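Local coordinates for mutual gliding-motility protein MglA (Myxococcus xanthus DK 1622, PDB 6H17), which binds and hydrolyses GTP as an intracellular switch that controls the direction and speed of gliding and coordinates the social and adventurous motility systems, at residues Ile138-Arg143 with Glu153-Leu158; Tyr18-Cys23 with Met110-Glu115; Pro61-Glu66 with Lys71-Leu76. One frame throughout, in Å; residues are numbered along the deposited sequence.

Interaction 1: Ile138-Arg143 with Glu153-Leu158; sequences IQYNKR and EMRKAL. With GSP (5'-guanosine-diphosphate-monothiophosphate), chain C.
Met154 sets its CB over one face of the Tyr140 ring: CB stands 3.7 Å from the ring centroid and only 5° off the normal, a CH-pi contact almost exactly over the centre. Two successive bends (the first at chi2, -68°) then fold the rest of Met154 back along the ring, bringing CE to 3.8 Å from Tyr140 CD1. Its SD sits oblique to the ring, 5.5 Å from the centroid, which makes a Met-aromatic contact. At the far end of the tyrosine, OH lies 3.3 Å from Arg155 CA and is hydrogen-bonded to Glu165, whose carboxylate also forms a salt bridge with Arg155. This is the packing of a beta-alpha-beta unit, in which helix 151-158 packs on strand 136-141, the segments 153-158 and 138-141 running 136° apart. The strand end carries the Asn-Lys-Arg-Asp form of the NKxD motif, by which small GTPases recognise guanine. Asn141 points away from the helix, and its ND2 donates to N7 of the bound GTP analogue at 3.0 Å; Lys142, next in the loop, lays its extended chain across a face of the guanine, with CG 3.5 Å from the guanine C6. Further back on the strand, Ile138 and Leu158 meet nearly at right angles, CD1 of the isoleucine reaching CB of the leucine at 3.8 Å. The bent Arg143 brings NH1 to 4.1 Å from Met154 CG, while the same nitrogen is hydrogen-bonded to the carbonyl of Val149.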
loop_
_atom_site.group_PDB
_atom_site.type_symbol
_atom_site.label_atom_id
_atom_site.label_comp_id
_atom_site.label_asym_id
_atom_site.label_seq_id
_atom_site.Cartn_x
_atom_site.Cartn_y
_atom_site.Cartn_z
ATOM N N ILE A 138 -2.405 8.242 -0.341
ATOM C CA ILE A 138 -2.140 8.317 1.094
ATOM C C ILE A 138 -3.428 8.096 1.878
ATOM O O ILE A 138 -4.498 8.611 1.515
ATOM C CB ILE A 138 -1.437 9.633 1.495
ATOM C CG1 ILE A 138 -0.967 9.541 2.962
ATOM C CG2 ILE A 138 -2.305 10.842 1.268
ATOM C CD1 ILE A 138 0.165 10.536 3.298
ATOM N N GLN A 139 -3.320 7.336 2.957
ATOM C CA GLN A 139 -4.427 7.038 3.849
ATOM C C GLN A 139 -4.131 7.580 5.233
ATOM O O GLN A 139 -3.072 7.291 5.803
ATOM C CB GLN A 139 -4.626 5.528 3.916
ATOM C CG GLN A 139 -5.820 5.113 4.757
ATOM C CD GLN A 139 -5.923 3.625 4.917
ATOM O OE1 GLN A 139 -5.415 3.056 5.881
ATOM N NE2 GLN A 139 -6.589 2.968 3.960
ATOM N N TYR A 140 -5.057 8.350 5.782
ATOM C CA TYR A 140 -4.958 8.843 7.153
ATOM C C TYR A 140 -5.774 7.893 8.017
ATOM O O TYR A 140 -6.986 8.049 8.158
ATOM C CB TYR A 140 -5.455 10.277 7.266
ATOM C CG TYR A 140 -4.835 11.249 6.277
ATOM C CD1 TYR A 140 -3.479 11.198 5.947
ATOM C CD2 TYR A 140 -5.616 12.211 5.653
ATOM C CE1 TYR A 140 -2.928 12.107 5.035
ATOM C CE2 TYR A 140 -5.075 13.105 4.749
ATOM C CZ TYR A 140 -3.730 13.036 4.449
ATOM O OH TYR A 140 -3.162 13.917 3.537
ATOM N N ASN A 141 -5.103 6.895 8.579
ATOM C CA ASN A 141 -5.769 5.829 9.317
ATOM C C ASN A 141 -5.906 6.199 10.787
ATOM O O ASN A 141 -5.307 7.155 11.290
ATOM C CB ASN A 141 -5.004 4.512 9.122
ATOM C CG ASN A 141 -5.771 3.313 9.588
ATOM O OD1 ASN A 141 -6.998 3.243 9.432
ATOM N ND2 ASN A 141 -5.075 2.359 10.185
ATOM N N LYS A 142 -6.725 5.426 11.482
ATOM C CA LYS A 142 -6.990 5.618 12.919
ATOM C C LYS A 142 -7.742 6.922 13.203
ATOM O O LYS A 142 -7.540 7.564 14.237
ATOM C CB LYS A 142 -5.747 5.472 13.803
ATOM C CG LYS A 142 -4.863 4.283 13.421
ATOM C CD LYS A 142 -4.043 3.776 14.593
ATOM C CE LYS A 142 -3.155 2.623 14.165
ATOM N NZ LYS A 142 -2.177 2.280 15.250
ATOM N N ARG A 143 -8.698 7.267 12.330
ATOM C CA ARG A 143 -9.499 8.466 12.538
ATOM C C ARG A 143 -10.408 8.360 13.749
ATOM O O ARG A 143 -10.923 9.385 14.204
ATOM C CB ARG A 143 -10.360 8.784 11.308
ATOM C CG ARG A 143 -9.594 8.998 10.014
ATOM C CD ARG A 143 -8.491 10.025 10.128
ATOM N NE ARG A 143 -8.986 11.257 10.727
ATOM C CZ ARG A 143 -8.225 12.180 11.297
ATOM N NH1 ARG A 143 -6.916 12.052 11.304
ATOM N NH2 ARG A 143 -8.777 13.260 11.830
ATOM N N GLU A 153 -4.467 19.036 9.208
ATOM C CA GLU A 153 -3.081 18.997 9.660
ATOM C C GLU A 153 -2.330 17.796 9.084
ATOM O O GLU A 153 -1.129 17.897 8.791
ATOM C CB GLU A 153 -3.023 18.988 11.186
ATOM C CG GLU A 153 -3.436 20.271 11.827
ATOM C CD GLU A 153 -3.914 20.061 13.271
ATOM O OE1 GLU A 153 -4.430 21.027 13.846
ATOM O OE2 GLU A 153 -3.798 18.941 13.808
ATOM N N MET A 154 -3.007 16.657 8.916
ATOM C CA MET A 154 -2.375 15.513 8.259
ATOM C C MET A 154 -1.976 15.862 6.831
ATOM O O MET A 154 -0.868 15.531 6.385
ATOM C CB MET A 154 -3.333 14.324 8.231
ATOM C CG MET A 154 -3.612 13.696 9.590
ATOM S SD MET A 154 -2.232 12.834 10.395
ATOM C CE MET A 154 -2.148 11.345 9.452
ATOM N N ARG A 155 -2.867 16.548 6.108
ATOM C CA ARG A 155 -2.593 16.928 4.731
ATOM C C ARG A 155 -1.424 17.897 4.669
ATOM O O ARG A 155 -0.519 17.749 3.840
ATOM C CB ARG A 155 -3.853 17.568 4.142
ATOM C CG ARG A 155 -3.679 18.058 2.711
ATOM C CD ARG A 155 -4.941 18.768 2.209
ATOM N NE ARG A 155 -6.146 17.992 2.502
ATOM C CZ ARG A 155 -7.148 18.391 3.285
ATOM N NH1 ARG A 155 -7.138 19.589 3.862
ATOM N NH2 ARG A 155 -8.183 17.588 3.474
ATOM N N LYS A 156 -1.412 18.890 5.550
ATOM C CA LYS A 156 -0.316 19.845 5.528
ATOM C C LYS A 156 1.005 19.194 5.904
ATOM O O LYS A 156 2.057 19.597 5.393
ATOM C CB LYS A 156 -0.633 21.025 6.446
ATOM C CG LYS A 156 -1.758 21.910 5.921
ATOM C CD LYS A 156 -2.109 23.011 6.898
ATOM C CE LYS A 156 -3.199 23.909 6.339
ATOM N NZ LYS A 156 -3.645 24.903 7.352
ATOM N N ALA A 157 0.984 18.194 6.783
ATOM C CA ALA A 157 2.223 17.558 7.199
ATOM C C ALA A 157 2.733 16.535 6.192
ATOM O O ALA A 157 3.945 16.365 6.056
ATOM C CB ALA A 157 2.016 16.859 8.539
ATOM N N LEU A 158 1.836 15.806 5.508
ATOM C CA LEU A 158 2.219 14.602 4.785
ATOM C C LEU A 158 1.826 14.580 3.317
ATOM O O LEU A 158 2.215 13.633 2.624
ATOM C CB LEU A 158 1.605 13.356 5.451
ATOM C CG LEU A 158 2.018 13.108 6.896
ATOM C CD1 LEU A 158 1.137 12.026 7.518
ATOM C CD2 LEU A 158 3.484 12.742 7.032
HETATM P PG GSP C . 3.790 -3.594 11.218
HETATM O O3B GSP C . 2.305 -2.935 11.535
HETATM S S1G GSP C . 4.702 -3.604 12.858
HETATM O O2G GSP C . 3.502 -4.977 10.600
HETATM O O3G GSP C . 4.420 -2.678 10.164
HETATM P PB GSP C . 0.998 -2.787 10.652
HETATM O O1B GSP C . 1.007 -1.491 9.931
HETATM O O2B GSP C . 0.784 -3.995 9.822
HETATM P PA GSP C . -1.415 -3.571 12.046
HETATM O O1A GSP C . -2.297 -3.505 10.892
HETATM O O2A GSP C . -1.017 -4.894 12.537
HETATM O O3A GSP C . -0.119 -2.680 11.808
HETATM O "O5'" GSP C . -2.124 -2.716 13.192
HETATM C "C5'" GSP C . -1.484 -2.524 14.444
HETATM C "C4'" GSP C . -2.520 -2.296 15.538
HETATM O "O4'" GSP C . -3.269 -1.098 15.249
HETATM C "C3'" GSP C . -3.522 -3.419 15.616
HETATM O "O3'" GSP C . -3.848 -3.668 16.974
HETATM C "C2'" GSP C . -4.760 -2.911 14.881
HETATM O "O2'" GSP C . -5.977 -3.461 15.294
HETATM C "C1'" GSP C . -4.651 -1.413 15.204
HETATM N N9 GSP C . -5.314 -0.542 14.242
HETATM C C8 GSP C . -5.132 -0.562 12.894
HETATM N N7 GSP C . -5.908 0.380 12.319
HETATM C C5 GSP C . -6.592 1.004 13.330
HETATM C C6 GSP C . -7.537 2.028 13.340
HETATM O O6 GSP C . -7.959 2.635 12.327
HETATM N N1 GSP C . -8.023 2.379 14.560
HETATM C C2 GSP C . -7.609 1.789 15.727
HETATM N N2 GSP C . -8.123 2.204 16.872
HETATM N N3 GSP C . -6.700 0.788 15.741
HETATM C C4 GSP C . -6.225 0.424 14.536
#

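Interaction 2: Tyr18-Cys23 with Met110-Glu115; sequences YGPGLC and MEANME. With GSP (5'-guanosine-diphosphate-monothiophosphate), chain C.
Pro20 presses the carbon side of its ring against the helix that starts at Met110, with CG 3.3 Å from Asn113 OD1 and CB 3.6 Å from the carbonyl oxygen of Ala112. The methyl of Ala112 meets Pro20 CB as well, CB to CB at 3.9 Å. Two oxygens and a methyl therefore face the pyrrolidine carbons, and the close approach of the amide oxygen makes this a tight fit. Asn113 begins with its CB directed away from Pro20, yet with CG opposite the carbonyl carbon (chi1 -73°) the amide swings back so that OD1 reaches the ring, while ND2 is hydrogen-bonded to the main-chain oxygen of Asp104. In the next shell the proline opens a type II beta turn, Pro20 to Cys23, closed by Cys23 N donating to Pro20 O at 3.3 Å. That turn belongs to the P-loop, or Walker A motif, of the GTPase fold, and it brings main-chain amides toward the nucleotide phosphates: Leu22 N gives a weak hydrogen bond to O3B of the bound GTP analogue (GSP) at 3.1 Å, and Cys23 N approaches GSP O1B at 3.2 Å. Gly19, just before the proline, has a backbone conformation that calls for glycine, since a CB there would jam against the preceding carbonyl and meet Cys23 SG. Further out, the turn is tied to its surroundings by Gly21 O with Arg109 and by Leu22 O with Lys142. Strand 98-104 packs against both sides of the contact, touching Pro20 through Phe101 and Asn113 through Ala103, while Met110 and Met114 carry helix 110-125 onto helix 151-158.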
loop_
_atom_site.group_PDB
_atom_site.type_symbol
_atom_site.label_atom_id
_atom_site.label_comp_id
_atom_site.label_asym_id
_atom_site.label_seq_id
_atom_site.Cartn_x
_atom_site.Cartn_y
_atom_site.Cartn_z
ATOM N N TYR A 18 2.716 0.786 2.701
ATOM C CA TYR A 18 3.892 1.253 3.419
ATOM C C TYR A 18 3.437 2.111 4.583
ATOM O O TYR A 18 2.292 2.564 4.617
ATOM C CB TYR A 18 4.745 2.109 2.471
ATOM C CG TYR A 18 6.244 2.045 2.622
ATOM C CD1 TYR A 18 6.976 1.068 1.988
ATOM C CD2 TYR A 18 6.923 2.995 3.352
ATOM C CE1 TYR A 18 8.335 1.023 2.087
ATOM C CE2 TYR A 18 8.303 2.965 3.472
ATOM C CZ TYR A 18 9.004 1.963 2.828
ATOM O OH TYR A 18 10.383 1.894 2.869
ATOM N N GLY A 19 4.327 2.356 5.543
ATOM C CA GLY A 19 4.011 3.199 6.674
ATOM C C GLY A 19 4.688 2.699 7.929
ATOM O O GLY A 19 5.253 1.611 7.955
ATOM N N PRO A 20 4.617 3.470 9.001
ATOM C CA PRO A 20 5.418 3.169 10.199
ATOM C C PRO A 20 4.878 1.966 10.962
ATOM O O PRO A 20 3.817 1.417 10.672
ATOM C CB PRO A 20 5.330 4.472 10.999
ATOM C CG PRO A 20 4.036 5.061 10.588
ATOM C CD PRO A 20 3.890 4.745 9.119
ATOM N N GLY A 21 5.634 1.544 11.969
ATOM C CA GLY A 21 5.209 0.411 12.769
ATOM C C GLY A 21 3.813 0.577 13.297
ATOM O O GLY A 21 3.430 1.663 13.741
ATOM N N LEU A 22 3.033 -0.494 13.247
ATOM C CA LEU A 22 1.712 -0.576 13.862
ATOM C C LEU A 22 0.716 0.428 13.290
ATOM O O LEU A 22 -0.298 0.718 13.933
ATOM C CB LEU A 22 1.795 -0.484 15.400
ATOM C CG LEU A 22 2.629 -1.600 16.044
ATOM C CD1 LEU A 22 2.797 -1.321 17.561
ATOM C CD2 LEU A 22 2.045 -2.977 15.811
ATOM N N CYS A 23 0.909 0.912 12.069
ATOM C CA CYS A 23 0.050 1.968 11.547
ATOM C C CYS A 23 -1.260 1.479 10.940
ATOM O O CYS A 23 -2.178 2.292 10.783
ATOM C CB CYS A 23 0.802 2.818 10.535
ATOM S SG CYS A 23 1.194 1.938 8.997
ATOM N N MET A 110 3.311 11.157 14.630
ATOM C CA MET A 110 3.588 11.998 13.471
ATOM C C MET A 110 5.045 11.916 13.049
ATOM O O MET A 110 5.337 11.873 11.852
ATOM C CB MET A 110 3.170 13.450 13.716
ATOM C CG MET A 110 3.444 14.362 12.502
ATOM S SD MET A 110 2.651 13.799 10.964
ATOM C CE MET A 110 0.983 14.416 11.175
ATOM N N GLU A 111 5.985 11.922 13.997
ATOM C CA GLU A 111 7.385 11.825 13.600
ATOM C C GLU A 111 7.631 10.517 12.870
ATOM O O GLU A 111 8.367 10.481 11.886
ATOM C CB GLU A 111 8.319 11.945 14.803
ATOM C CG GLU A 111 8.605 13.381 15.217
ATOM C CD GLU A 111 9.949 13.532 15.914
ATOM O OE1 GLU A 111 10.761 12.582 15.868
ATOM O OE2 GLU A 111 10.196 14.600 16.513
ATOM N N ALA A 112 7.042 9.423 13.369
ATOM C CA ALA A 112 7.211 8.130 12.731
ATOM C C ALA A 112 6.607 8.131 11.334
ATOM O O ALA A 112 7.186 7.553 10.409
ATOM C CB ALA A 112 6.613 7.027 13.603
ATOM N N ASN A 113 5.452 8.791 11.154
ATOM C CA ASN A 113 4.886 8.948 9.818
ATOM C C ASN A 113 5.871 9.643 8.894
ATOM O O ASN A 113 6.108 9.203 7.771
ATOM C CB ASN A 113 3.619 9.799 9.847
ATOM C CG ASN A 113 2.423 9.092 10.443
ATOM O OD1 ASN A 113 2.271 7.872 10.319
ATOM N ND2 ASN A 113 1.526 9.868 11.038
ATOM N N MET A 114 6.467 10.745 9.359
ATOM C CA MET A 114 7.365 11.501 8.493
ATOM C C MET A 114 8.627 10.718 8.178
ATOM O O MET A 114 9.114 10.757 7.041
ATOM C CB MET A 114 7.718 12.817 9.162
ATOM C CG MET A 114 6.554 13.749 9.255
ATOM S SD MET A 114 6.974 15.184 10.238
ATOM C CE MET A 114 5.668 16.273 9.707
ATOM N N GLU A 115 9.179 10.015 9.166
ATOM C CA GLU A 115 10.357 9.192 8.918
ATOM C C GLU A 115 10.051 8.119 7.884
ATOM O O GLU A 115 10.834 7.881 6.958
ATOM C CB GLU A 115 10.834 8.558 10.229
ATOM C CG GLU A 115 11.957 7.511 10.067
ATOM C CD GLU A 115 13.340 8.065 10.330
ATOM O OE1 GLU A 115 14.142 7.361 10.981
ATOM O OE2 GLU A 115 13.621 9.202 9.890
HETATM P PG GSP C . 3.790 -3.594 11.218
HETATM O O3B GSP C . 2.305 -2.935 11.535
HETATM S S1G GSP C . 4.702 -3.604 12.858
HETATM O O2G GSP C . 3.502 -4.977 10.600
HETATM O O3G GSP C . 4.420 -2.678 10.164
HETATM P PB GSP C . 0.998 -2.787 10.652
HETATM O O1B GSP C . 1.007 -1.491 9.931
HETATM O O2B GSP C . 0.784 -3.995 9.822
HETATM P PA GSP C . -1.415 -3.571 12.046
HETATM O O1A GSP C . -2.297 -3.505 10.892
HETATM O O2A GSP C . -1.017 -4.894 12.537
HETATM O O3A GSP C . -0.119 -2.680 11.808
HETATM O "O5'" GSP C . -2.124 -2.716 13.192
HETATM C "C5'" GSP C . -1.484 -2.524 14.444
HETATM C "C4'" GSP C . -2.520 -2.296 15.538
HETATM O "O4'" GSP C . -3.269 -1.098 15.249
HETATM C "C3'" GSP C . -3.522 -3.419 15.616
HETATM O "O3'" GSP C . -3.848 -3.668 16.974
HETATM C "C2'" GSP C . -4.760 -2.911 14.881
HETATM O "O2'" GSP C . -5.977 -3.461 15.294
HETATM C "C1'" GSP C . -4.651 -1.413 15.204
HETATM N N9 GSP C . -5.314 -0.542 14.242
HETATM C C8 GSP C . -5.132 -0.562 12.894
HETATM N N7 GSP C . -5.908 0.380 12.319
HETATM C C5 GSP C . -6.592 1.004 13.330
HETATM C C6 GSP C . -7.537 2.028 13.340
HETATM O O6 GSP C . -7.959 2.635 12.327
HETATM N N1 GSP C . -8.023 2.379 14.560
HETATM C C2 GSP C . -7.609 1.789 15.727
HETATM N N2 GSP C . -8.123 2.204 16.872
HETATM N N3 GSP C . -6.700 0.788 15.741
HETATM C C4 GSP C . -6.225 0.424 14.536
#

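Interaction 3: Pro61-Glu66 with Lys71-Leu76; sequences PLSLGE and KTRFHL. With SO4 (sulfate ion), chain E.
Pro61 and Leu62 run antiparallel to Phe74 and His75, Pro61 facing His75 as a non-hydrogen-bonded pair and Leu62 facing Phe74 as a hydrogen-bonded one. Both bonds of the latter pair, Leu62 N to Phe74 O and Phe74 N to Leu62 O, are 2.8 Å long, with angles at the hydrogen of 154° and 165°. They close a beta hairpin of strands 52-62 and 71-78, which by position corresponds to the interswitch of Arf-family GTPases. Beyond Leu62, segment 61-66 leaves the strand and curls over its partner. On the face bearing Leu62 and Phe74, Leu64 CD1 lies over one face of the Phe74 ring, 4.2 Å from its centroid in a CH-pi contact. The Leu62 and Leu76 side chains cross at about a right angle, CD1 of Leu62 meeting CD2 of Leu76, and helices 25-35 and 176-193 cover this apolar side. On the other face Pro61 CB rests 3.6 Å from His75 CD2. A bend at chi2 (-64°) brings the Arg73 guanidinium nearer to Ser63. NH1 and NH2 both donate to O2 of a sulfate ion, probably from the crystallisation liquor, at the edge of the guanidinium, and NH2 also hydrogen-bonds to Thr72 O, from above the carbonyl plane. Ser63 CB lies over one face, toward its rim, and Lys71 CG over the centre of the other, though both residues have two conformers. Replacing Arg73 with a leucine would probably leave the sulfate without two of its donors and strip the Thr72 carbonyl of one. A water at the in-plane edge of Phe74 joins the two segments: it donates to Thr72 O and Gly65 O, both at 2.7 Å, and accepts from Leu64 N.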
loop_
_atom_site.group_PDB
_atom_site.type_symbol
_atom_site.label_atom_id
_atom_site.label_comp_id
_atom_site.label_asym_id
_atom_site.label_seq_id
_atom_site.Cartn_x
_atom_site.Cartn_y
_atom_site.Cartn_z
ATOM N N PRO A 61 -3.546 -11.705 -3.337
ATOM C CA PRO A 61 -3.864 -11.474 -4.753
ATOM C C PRO A 61 -5.341 -11.205 -4.976
ATOM O O PRO A 61 -6.206 -11.809 -4.340
ATOM C CB PRO A 61 -3.446 -12.793 -5.412
ATOM C CG PRO A 61 -3.539 -13.818 -4.368
ATOM C CD PRO A 61 -3.476 -13.141 -3.010
ATOM N N LEU A 62 -5.628 -10.277 -5.895
ATOM C CA LEU A 62 -6.983 -9.835 -6.150
ATOM C C LEU A 62 -7.195 -9.552 -7.626
ATOM O O LEU A 62 -6.265 -9.164 -8.341
ATOM C CB LEU A 62 -7.282 -8.486 -5.450
ATOM C CG LEU A 62 -7.197 -8.427 -3.942
ATOM C CD1 LEU A 62 -7.350 -6.988 -3.463
ATOM C CD2 LEU A 62 -8.275 -9.284 -3.309
ATOM N N SER A 63 -8.440 -9.683 -8.048
ATOM C CA SER A 63 -8.891 -9.192 -9.343
ATOM C C SER A 63 -9.601 -7.867 -9.119
ATOM O O SER A 63 -10.548 -7.787 -8.326
ATOM C CB SER A 63 -9.832 -10.186 -10.010
ATOM O OG SER A 63 -9.188 -11.428 -10.234
ATOM N N LEU A 64 -9.142 -6.825 -9.805
ATOM C CA LEU A 64 -9.745 -5.507 -9.720
ATOM C C LEU A 64 -10.177 -5.179 -11.157
ATOM O O LEU A 64 -10.897 -5.970 -11.762
ATOM C CB LEU A 64 -8.839 -4.536 -8.983
ATOM C CG LEU A 64 -8.485 -4.977 -7.543
ATOM C CD1 LEU A 64 -7.347 -4.200 -6.921
ATOM C CD2 LEU A 64 -9.727 -4.871 -6.649
ATOM N N GLY A 65 -9.739 -4.080 -11.715
ATOM C CA GLY A 65 -10.117 -3.743 -13.066
ATOM C C GLY A 65 -9.405 -4.573 -14.119
ATOM O O GLY A 65 -8.482 -5.350 -13.863
ATOM N N GLU A 66 -9.829 -4.356 -15.342
ATOM C CA GLU A 66 -9.405 -5.138 -16.486
ATOM C C GLU A 66 -8.738 -4.258 -17.525
ATOM O O GLU A 66 -9.088 -3.086 -17.690
ATOM C CB GLU A 66 -10.678 -5.749 -17.074
ATOM C CG GLU A 66 -10.559 -6.908 -18.005
ATOM C CD GLU A 66 -11.934 -7.478 -18.314
ATOM O OE1 GLU A 66 -12.087 -8.713 -18.274
ATOM O OE2 GLU A 66 -12.865 -6.670 -18.566
ATOM N N LYS A 71 -5.690 -11.031 -18.781
ATOM C CA LYS A 71 -6.081 -11.258 -17.394
ATOM C C LYS A 71 -5.111 -10.455 -16.540
ATOM O O LYS A 71 -3.890 -10.610 -16.672
ATOM C CB LYS A 71 -5.955 -12.748 -17.048
ATOM C CG LYS A 71 -6.081 -13.095 -15.548
ATOM C CD LYS A 71 -5.897 -14.597 -15.272
ATOM C CE LYS A 71 -4.431 -15.016 -15.293
ATOM N NZ LYS A 71 -3.678 -14.679 -14.042
ATOM N N THR A 72 -5.643 -9.600 -15.668
ATOM C CA THR A 72 -4.835 -8.740 -14.831
ATOM C C THR A 72 -5.116 -9.084 -13.384
ATOM O O THR A 72 -6.276 -9.171 -12.970
ATOM C CB THR A 72 -5.133 -7.258 -15.081
ATOM O OG1 THR A 72 -4.872 -6.957 -16.455
ATOM C CG2 THR A 72 -4.267 -6.379 -14.202
ATOM N N ARG A 73 -4.050 -9.289 -12.636
ATOM C CA ARG A 73 -4.171 -9.560 -11.210
ATOM C C ARG A 73 -3.293 -8.585 -10.448
ATOM O O ARG A 73 -2.198 -8.231 -10.900
ATOM C CB ARG A 73 -3.799 -11.001 -10.880
ATOM C CG ARG A 73 -4.765 -12.053 -11.457
ATOM C CD ARG A 73 -6.172 -11.954 -10.872
ATOM N NE ARG A 73 -7.101 -12.917 -11.496
ATOM C CZ ARG A 73 -7.973 -12.633 -12.468
ATOM N NH1 ARG A 73 -8.756 -13.599 -12.945
ATOM N NH2 ARG A 73 -8.089 -11.402 -12.954
ATOM N N PHE A 74 -3.809 -8.126 -9.324
ATOM C CA PHE A 74 -3.088 -7.263 -8.401
ATOM C C PHE A 74 -2.599 -8.082 -7.220
ATOM O O PHE A 74 -3.369 -8.851 -6.628
ATOM C CB PHE A 74 -4.001 -6.139 -7.920
ATOM C CG PHE A 74 -4.224 -5.067 -8.941
ATOM C CD1 PHE A 74 -3.544 -3.864 -8.861
ATOM C CD2 PHE A 74 -5.096 -5.273 -9.998
ATOM C CE1 PHE A 74 -3.733 -2.884 -9.810
ATOM C CE2 PHE A 74 -5.285 -4.276 -10.944
ATOM C CZ PHE A 74 -4.608 -3.095 -10.844
ATOM N N HIS A 75 -1.331 -7.910 -6.871
ATOM C CA HIS A 75 -0.715 -8.573 -5.725
ATOM C C HIS A 75 -0.411 -7.498 -4.700
ATOM O O HIS A 75 0.442 -6.641 -4.931
ATOM C CB HIS A 75 0.536 -9.322 -6.152
ATOM C CG HIS A 75 0.244 -10.447 -7.098
ATOM N ND1 HIS A 75 1.218 -11.054 -7.856
ATOM C CD2 HIS A 75 -0.915 -11.085 -7.389
ATOM C CE1 HIS A 75 0.669 -12.011 -8.588
ATOM N NE2 HIS A 75 -0.620 -12.057 -8.321
ATOM N N LEU A 76 -1.147 -7.522 -3.605
ATOM C CA LEU A 76 -0.965 -6.571 -2.521
ATOM C C LEU A 76 0.022 -7.121 -1.508
ATOM O O LEU A 76 -0.068 -8.291 -1.105
ATOM C CB LEU A 76 -2.280 -6.315 -1.800
ATOM C CG LEU A 76 -3.276 -5.377 -2.479
ATOM C CD1 LEU A 76 -3.517 -5.660 -3.922
ATOM C CD2 LEU A 76 -4.605 -5.354 -1.685
HETATM S S SO4 E . -11.802 -12.059 -14.490
HETATM O O1 SO4 E . -12.544 -11.529 -15.655
HETATM O O2 SO4 E . -10.390 -12.279 -14.845
HETATM O O3 SO4 E . -11.853 -11.067 -13.406
HETATM O O4 SO4 E . -12.417 -13.299 -14.026
HETATM O O HOH W 1 -7.311 -6.867 -11.934
#

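Along the chain, interaction 3 lies within the span that interaction 2 brackets, and interaction 1 follows both. Interactions 1 and 2 are neighbours, their centres about 11 Å apart: Asn141 ND2 hydrogen-bonds to the carbonyl of Cys23, Met154 packs on Met110, and both contacts touch the nucleotide. The guanine-recognition and phosphate-binding loops are thus joined to each other as well as to the ligand. Interaction 3 lies on the opposite side of the chain's centre, about 27 Å from each of the others between centres, but strands 71-78 and 136-141 belong to one sheet, which connects the nucleotide site with the distant hairpin.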